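Local structure of nitrite oxidoreductase subunit A (Kuenenia stuttgartiensis, 7B04) at residues F380-R394 against T825-I838. The protein is a large subunit of the molybdopterin oxidoreductase family, similar to NarG, and holds a molybdenum atom, two molybdopterin guanylate ligands and an iron-sulfur cluster. Numbering follows the deposited sequence.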
loop_
_atom_site.group_PDB
_atom_site.type_symbol
_atom_site.label_atom_id
_atom_site.label_comp_id
_atom_site.label_asym_id
_atom_site.label_seq_id
_atom_site.Cartn_x
_atom_site.Cartn_y
_atom_site.Cartn_z
ATOM N N PHE B 380 -28.656 -20.194 23.279
ATOM C CA PHE B 380 -28.106 -19.328 22.237
ATOM C C PHE B 380 -28.074 -19.891 20.816
ATOM O O PHE B 380 -27.673 -19.179 19.890
ATOM C CB PHE B 380 -26.664 -18.953 22.591
ATOM C CG PHE B 380 -26.508 -18.243 23.905
ATOM C CD1 PHE B 380 -27.450 -17.332 24.342
ATOM C CD2 PHE B 380 -25.398 -18.488 24.704
ATOM C CE1 PHE B 380 -27.290 -16.676 25.548
ATOM C CE2 PHE B 380 -25.239 -17.839 25.912
ATOM C CZ PHE B 380 -26.188 -16.937 26.337
ATOM N N THR B 381 -28.494 -21.135 20.606
ATOM C CA THR B 381 -28.326 -21.765 19.302
ATOM C C THR B 381 -29.605 -22.489 18.905
ATOM O O THR B 381 -30.374 -22.935 19.762
ATOM C CB THR B 381 -27.126 -22.725 19.303
ATOM O OG1 THR B 381 -26.023 -22.103 19.977
ATOM C CG2 THR B 381 -26.695 -23.034 17.882
ATOM N N ASP B 382 -29.813 -22.628 17.593
ATOM C CA ASP B 382 -31.000 -23.297 17.079
ATOM C C ASP B 382 -30.880 -24.819 17.041
ATOM O O ASP B 382 -31.858 -25.480 16.677
ATOM C CB ASP B 382 -31.376 -22.749 15.694
ATOM C CG ASP B 382 -30.423 -23.178 14.595
ATOM O OD1 ASP B 382 -29.323 -23.686 14.893
ATOM O OD2 ASP B 382 -30.789 -23.000 13.412
ATOM N N PHE B 383 -29.717 -25.388 17.372
ATOM C CA PHE B 383 -29.562 -26.840 17.293
ATOM C C PHE B 383 -30.596 -27.600 18.118
ATOM O O PHE B 383 -31.121 -28.608 17.613
ATOM C CB PHE B 383 -28.153 -27.262 17.734
ATOM C CG PHE B 383 -27.105 -27.132 16.669
ATOM C CD1 PHE B 383 -27.105 -27.963 15.562
ATOM C CD2 PHE B 383 -26.093 -26.199 16.796
ATOM C CE1 PHE B 383 -26.126 -27.846 14.591
ATOM C CE2 PHE B 383 -25.115 -26.075 15.833
ATOM C CZ PHE B 383 -25.130 -26.900 14.729
ATOM N N PRO B 384 -30.937 -27.203 19.353
ATOM C CA PRO B 384 -31.965 -27.952 20.091
ATOM C C PRO B 384 -33.345 -27.867 19.464
ATOM O O PRO B 384 -34.174 -28.748 19.722
ATOM C CB PRO B 384 -31.944 -27.304 21.483
ATOM C CG PRO B 384 -31.377 -25.948 21.259
ATOM C CD PRO B 384 -30.350 -26.139 20.191
ATOM N N LEU B 385 -33.629 -26.831 18.679
ATOM C CA LEU B 385 -34.951 -26.673 18.087
ATOM C C LEU B 385 -35.244 -27.821 17.117
ATOM O O LEU B 385 -34.373 -28.244 16.358
ATOM C CB LEU B 385 -35.042 -25.314 17.380
ATOM C CG LEU B 385 -35.374 -24.115 18.279
ATOM C CD1 LEU B 385 -34.198 -23.716 19.167
ATOM C CD2 LEU B 385 -35.839 -22.932 17.445
ATOM N N LEU B 386 -36.463 -28.358 17.212
ATOM C CA LEU B 386 -36.948 -29.532 16.435
ATOM C C LEU B 386 -37.405 -29.135 15.028
ATOM O O LEU B 386 -38.059 -28.100 14.901
ATOM C CB LEU B 386 -38.083 -30.177 17.231
ATOM C CG LEU B 386 -37.654 -30.944 18.480
ATOM C CD1 LEU B 386 -38.624 -32.055 18.806
ATOM C CD2 LEU B 386 -36.280 -31.533 18.299
ATOM N N ILE B 387 -37.115 -29.978 14.029
ATOM C CA ILE B 387 -37.476 -29.690 12.608
ATOM C C ILE B 387 -38.435 -30.746 12.072
ATOM O O ILE B 387 -38.122 -31.920 12.156
ATOM C CB ILE B 387 -36.246 -29.628 11.689
ATOM C CG1 ILE B 387 -35.026 -29.030 12.380
ATOM C CG2 ILE B 387 -36.575 -28.872 10.423
ATOM C CD1 ILE B 387 -34.621 -27.721 11.798
ATOM N N ARG B 388 -39.535 -30.282 11.487
ATOM C CA ARG B 388 -40.572 -31.130 10.862
ATOM C C ARG B 388 -40.028 -31.704 9.558
ATOM O O ARG B 388 -39.322 -31.029 8.840
ATOM C CB ARG B 388 -41.827 -30.298 10.614
ATOM C CG ARG B 388 -42.966 -31.052 9.962
ATOM C CD ARG B 388 -44.235 -30.486 10.539
ATOM N NE ARG B 388 -45.269 -30.262 9.553
ATOM C CZ ARG B 388 -46.490 -29.889 9.854
ATOM N NH1 ARG B 388 -47.377 -29.690 8.904
ATOM N NH2 ARG B 388 -46.828 -29.710 11.109
ATOM N N THR B 389 -40.422 -32.924 9.264
ATOM C CA THR B 389 -39.974 -33.641 8.063
ATOM C C THR B 389 -40.869 -33.435 6.837
ATOM O O THR B 389 -40.381 -33.581 5.710
ATOM C CB THR B 389 -39.844 -35.151 8.346
ATOM O OG1 THR B 389 -39.073 -35.353 9.535
ATOM C CG2 THR B 389 -39.130 -35.875 7.194
ATOM N N ASP B 390 -42.154 -33.103 7.000
ATOM C CA ASP B 390 -43.000 -32.900 5.822
ATOM C C ASP B 390 -42.560 -31.670 5.038
ATOM O O ASP B 390 -42.266 -31.749 3.839
ATOM C CB ASP B 390 -44.472 -32.741 6.226
ATOM C CG ASP B 390 -44.872 -33.620 7.391
ATOM O OD1 ASP B 390 -44.816 -34.860 7.251
ATOM O OD2 ASP B 390 -45.272 -33.073 8.437
ATOM N N THR B 391 -42.502 -30.521 5.709
ATOM C CA THR B 391 -42.200 -29.238 5.089
ATOM C C THR B 391 -40.742 -28.810 5.213
ATOM O O THR B 391 -40.333 -27.882 4.507
ATOM C CB THR B 391 -43.094 -28.144 5.681
ATOM O OG1 THR B 391 -42.799 -27.988 7.074
ATOM C CG2 THR B 391 -44.559 -28.519 5.517
ATOM N N LEU B 392 -39.967 -29.439 6.097
ATOM C CA LEU B 392 -38.597 -29.061 6.444
ATOM C C LEU B 392 -38.530 -27.756 7.228
ATOM O O LEU B 392 -37.435 -27.213 7.426
ATOM C CB LEU B 392 -37.684 -28.976 5.214
ATOM C CG LEU B 392 -37.535 -30.291 4.449
ATOM C CD1 LEU B 392 -36.843 -30.056 3.121
ATOM C CD2 LEU B 392 -36.781 -31.314 5.287
ATOM N N LYS B 393 -39.669 -27.234 7.675
ATOM C CA LYS B 393 -39.700 -26.079 8.553
ATOM C C LYS B 393 -39.513 -26.541 9.992
ATOM O O LYS B 393 -39.611 -27.729 10.305
ATOM C CB LYS B 393 -41.037 -25.347 8.459
ATOM C CG LYS B 393 -41.325 -24.547 7.213
ATOM C CD LYS B 393 -42.656 -23.827 7.419
ATOM C CE LYS B 393 -43.005 -22.890 6.284
ATOM N NZ LYS B 393 -44.280 -22.178 6.577
ATOM N N ARG B 394 -39.226 -25.593 10.881
ATOM C CA ARG B 394 -39.193 -25.943 12.292
ATOM C C ARG B 394 -40.613 -26.160 12.789
ATOM O O ARG B 394 -41.554 -25.485 12.362
ATOM C CB ARG B 394 -38.504 -24.894 13.160
ATOM C CG ARG B 394 -37.170 -24.391 12.701
ATOM C CD ARG B 394 -36.968 -23.042 13.343
ATOM N NE ARG B 394 -36.194 -22.152 12.501
ATOM C CZ ARG B 394 -34.872 -22.172 12.414
ATOM N NH1 ARG B 394 -34.164 -23.037 13.128
ATOM N NH2 ARG B 394 -34.258 -21.318 11.612
ATOM N N THR B 825 -35.478 -17.035 15.264
ATOM C CA THR B 825 -35.468 -17.778 16.519
ATOM C C THR B 825 -34.817 -17.027 17.672
ATOM O O THR B 825 -34.890 -17.497 18.812
ATOM C CB THR B 825 -34.746 -19.122 16.345
ATOM O OG1 THR B 825 -33.365 -18.892 16.036
ATOM C CG2 THR B 825 -35.390 -19.945 15.237
ATOM N N GLY B 826 -34.194 -15.880 17.419
ATOM C CA GLY B 826 -33.432 -15.237 18.471
ATOM C C GLY B 826 -32.171 -15.979 18.838
ATOM O O GLY B 826 -31.618 -15.755 19.919
ATOM N N ARG B 827 -31.710 -16.869 17.960
ATOM C CA ARG B 827 -30.576 -17.739 18.222
ATOM C C ARG B 827 -29.693 -17.793 16.989
ATOM O O ARG B 827 -30.109 -17.440 15.882
ATOM C CB ARG B 827 -31.030 -19.152 18.590
ATOM C CG ARG B 827 -31.688 -19.265 19.941
ATOM C CD ARG B 827 -32.474 -20.556 20.030
ATOM N NE ARG B 827 -32.942 -20.805 21.387
ATOM C CZ ARG B 827 -32.329 -21.611 22.244
ATOM N NH1 ARG B 827 -32.822 -21.779 23.458
ATOM N NH2 ARG B 827 -31.222 -22.247 21.889
ATOM N N LEU B 828 -28.455 -18.208 17.206
ATOM C CA LEU B 828 -27.539 -18.362 16.066
ATOM C C LEU B 828 -28.143 -19.476 15.227
ATOM O O LEU B 828 -28.375 -20.515 15.794
ATOM C CB LEU B 828 -26.181 -18.784 16.625
ATOM C CG LEU B 828 -25.507 -17.781 17.551
ATOM C CD1 LEU B 828 -24.248 -18.363 18.142
ATOM C CD2 LEU B 828 -25.190 -16.497 16.819
ATOM N N GLN B 829 -28.274 -19.296 13.917
ATOM C CA GLN B 829 -28.953 -20.334 13.114
ATOM C C GLN B 829 -28.010 -21.071 12.165
ATOM O O GLN B 829 -27.287 -20.439 11.435
ATOM C CB GLN B 829 -30.119 -19.709 12.356
ATOM C CG GLN B 829 -30.932 -18.742 13.186
ATOM C CD GLN B 829 -32.393 -18.725 12.820
ATOM O OE1 GLN B 829 -33.250 -18.378 13.615
ATOM N NE2 GLN B 829 -32.694 -19.109 11.604
ATOM N N ALA B 830 -28.049 -22.395 12.223
ATOM C CA ALA B 830 -27.314 -23.282 11.299
ATOM C C ALA B 830 -28.274 -23.795 10.232
ATOM O O ALA B 830 -27.840 -24.591 9.422
ATOM C CB ALA B 830 -26.669 -24.388 12.071
ATOM N N TYR B 831 -29.545 -23.407 10.316
ATOM C CA TYR B 831 -30.629 -23.879 9.426
ATOM C C TYR B 831 -31.541 -22.709 9.065
ATOM O O TYR B 831 -31.725 -21.853 9.908
ATOM C CB TYR B 831 -31.464 -24.927 10.161
ATOM C CG TYR B 831 -32.307 -25.769 9.245
ATOM C CD1 TYR B 831 -31.720 -26.685 8.398
ATOM C CD2 TYR B 831 -33.676 -25.626 9.196
ATOM C CE1 TYR B 831 -32.470 -27.448 7.529
ATOM C CE2 TYR B 831 -34.438 -26.378 8.325
ATOM C CZ TYR B 831 -33.833 -27.294 7.496
ATOM O OH TYR B 831 -34.557 -28.027 6.618
ATOM N N ASN B 832 -32.072 -22.680 7.843
ATOM C CA ASN B 832 -33.008 -21.604 7.417
ATOM C C ASN B 832 -34.240 -22.266 6.783
ATOM O O ASN B 832 -34.069 -22.935 5.781
ATOM C CB ASN B 832 -32.292 -20.547 6.572
ATOM C CG ASN B 832 -31.409 -19.608 7.367
ATOM O OD1 ASN B 832 -30.233 -19.852 7.559
ATOM N ND2 ASN B 832 -31.959 -18.506 7.821
ATOM N N ASP B 833 -35.442 -22.031 7.321
ATOM C CA ASP B 833 -36.624 -22.732 6.833
ATOM C C ASP B 833 -37.474 -21.887 5.891
ATOM O O ASP B 833 -38.567 -22.320 5.515
ATOM C CB ASP B 833 -37.478 -23.234 8.004
ATOM C CG ASP B 833 -37.995 -22.110 8.883
ATOM O OD1 ASP B 833 -37.605 -20.943 8.667
ATOM O OD2 ASP B 833 -38.796 -22.400 9.798
ATOM N N GLU B 834 -37.011 -20.699 5.511
ATOM C CA GLU B 834 -37.794 -19.838 4.634
ATOM C C GLU B 834 -38.077 -20.549 3.310
ATOM O O GLU B 834 -37.224 -21.294 2.812
ATOM C CB GLU B 834 -37.060 -18.518 4.385
ATOM C CG GLU B 834 -37.088 -17.565 5.576
ATOM C CD GLU B 834 -36.011 -17.873 6.603
ATOM O OE1 GLU B 834 -35.173 -18.761 6.342
ATOM O OE2 GLU B 834 -36.004 -17.226 7.673
ATOM N N PRO B 835 -39.264 -20.351 2.718
ATOM C CA PRO B 835 -39.648 -21.162 1.545
ATOM C C PRO B 835 -38.681 -21.080 0.375
ATOM O O PRO B 835 -38.378 -22.114 -0.235
ATOM C CB PRO B 835 -41.028 -20.599 1.173
ATOM C CG PRO B 835 -41.542 -19.985 2.433
ATOM C CD PRO B 835 -40.335 -19.423 3.122
ATOM N N GLU B 836 -38.189 -19.886 0.038
ATOM C CA GLU B 836 -37.281 -19.766 -1.100
ATOM C C GLU B 836 -35.984 -20.524 -0.851
ATOM O O GLU B 836 -35.415 -21.116 -1.776
ATOM C CB GLU B 836 -36.990 -18.294 -1.389
ATOM C CG GLU B 836 -38.216 -17.459 -1.713
ATOM C CD GLU B 836 -38.854 -16.855 -0.477
ATOM O OE1 GLU B 836 -38.324 -17.073 0.633
ATOM O OE2 GLU B 836 -39.881 -16.159 -0.616
ATOM N N ILE B 837 -35.511 -20.531 0.395
ATOM C CA ILE B 837 -34.252 -21.192 0.717
ATOM C C ILE B 837 -34.371 -22.701 0.541
ATOM O O ILE B 837 -33.441 -23.359 0.057
ATOM C CB ILE B 837 -33.809 -20.810 2.141
ATOM C CG1 ILE B 837 -33.576 -19.300 2.230
ATOM C CG2 ILE B 837 -32.552 -21.562 2.536
ATOM C CD1 ILE B 837 -33.378 -18.794 3.637
ATOM N N ILE B 838 -35.513 -23.277 0.926
ATOM C CA ILE B 838 -35.704 -24.715 0.760
ATOM C C ILE B 838 -35.860 -25.070 -0.714
ATOM O O ILE B 838 -35.362 -26.105 -1.172
ATOM C CB ILE B 838 -36.911 -25.190 1.590
ATOM C CG1 ILE B 838 -36.674 -24.921 3.076
ATOM C CG2 ILE B 838 -37.178 -26.669 1.355
ATOM C CD1 ILE B 838 -37.903 -25.126 3.934
#
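Thr-381 and Leu-828 form a single beta bridge: Leu-828 N donates to Phe-380 O (3.0 Å, nearly straight at 169°), and Asp-382 N returns a bond to Leu-828 O (3.1 Å). Beside it the side chain of Arg-827 is extended from CG to NE, and Leu-385 CD1 lies over one face of its guanidinium.

Among the charged groups, Asp-382 is central. Its CG sits between backbone N and carbonyl carbon (chi1 72°), bringing OD2 to Ala-830 N (3.0 Å), with a weak bond from Tyr-831 N. Arg-394 NH1 makes a weak hydrogen bond, part of a salt bridge, to the same oxygen, which lies in plane at the guanidinium edge; a long salt bridge from Arg-394 NE to Asp-833 OD2 (3.8 Å) extends the network. Arg-394 NH2 also donates to Tyr-831 O (3.1 Å), and Thr-825 CG2 covers one guanidinium face.

Tyr-831 OH donates in plane to a lone pair of Leu-392 O (3.1 Å). Apolar contacts join Ile-387 CD1 to the Tyr-831 ring and Leu-392 CD1 to Ile-838 CG2 (3.8 Å).

This largely buried junction joins strand 386-388, paired with strand 475-480, and its flanking turns to the segment leading into helix 835-840, with helices 481-488 and 544-548 packed against it.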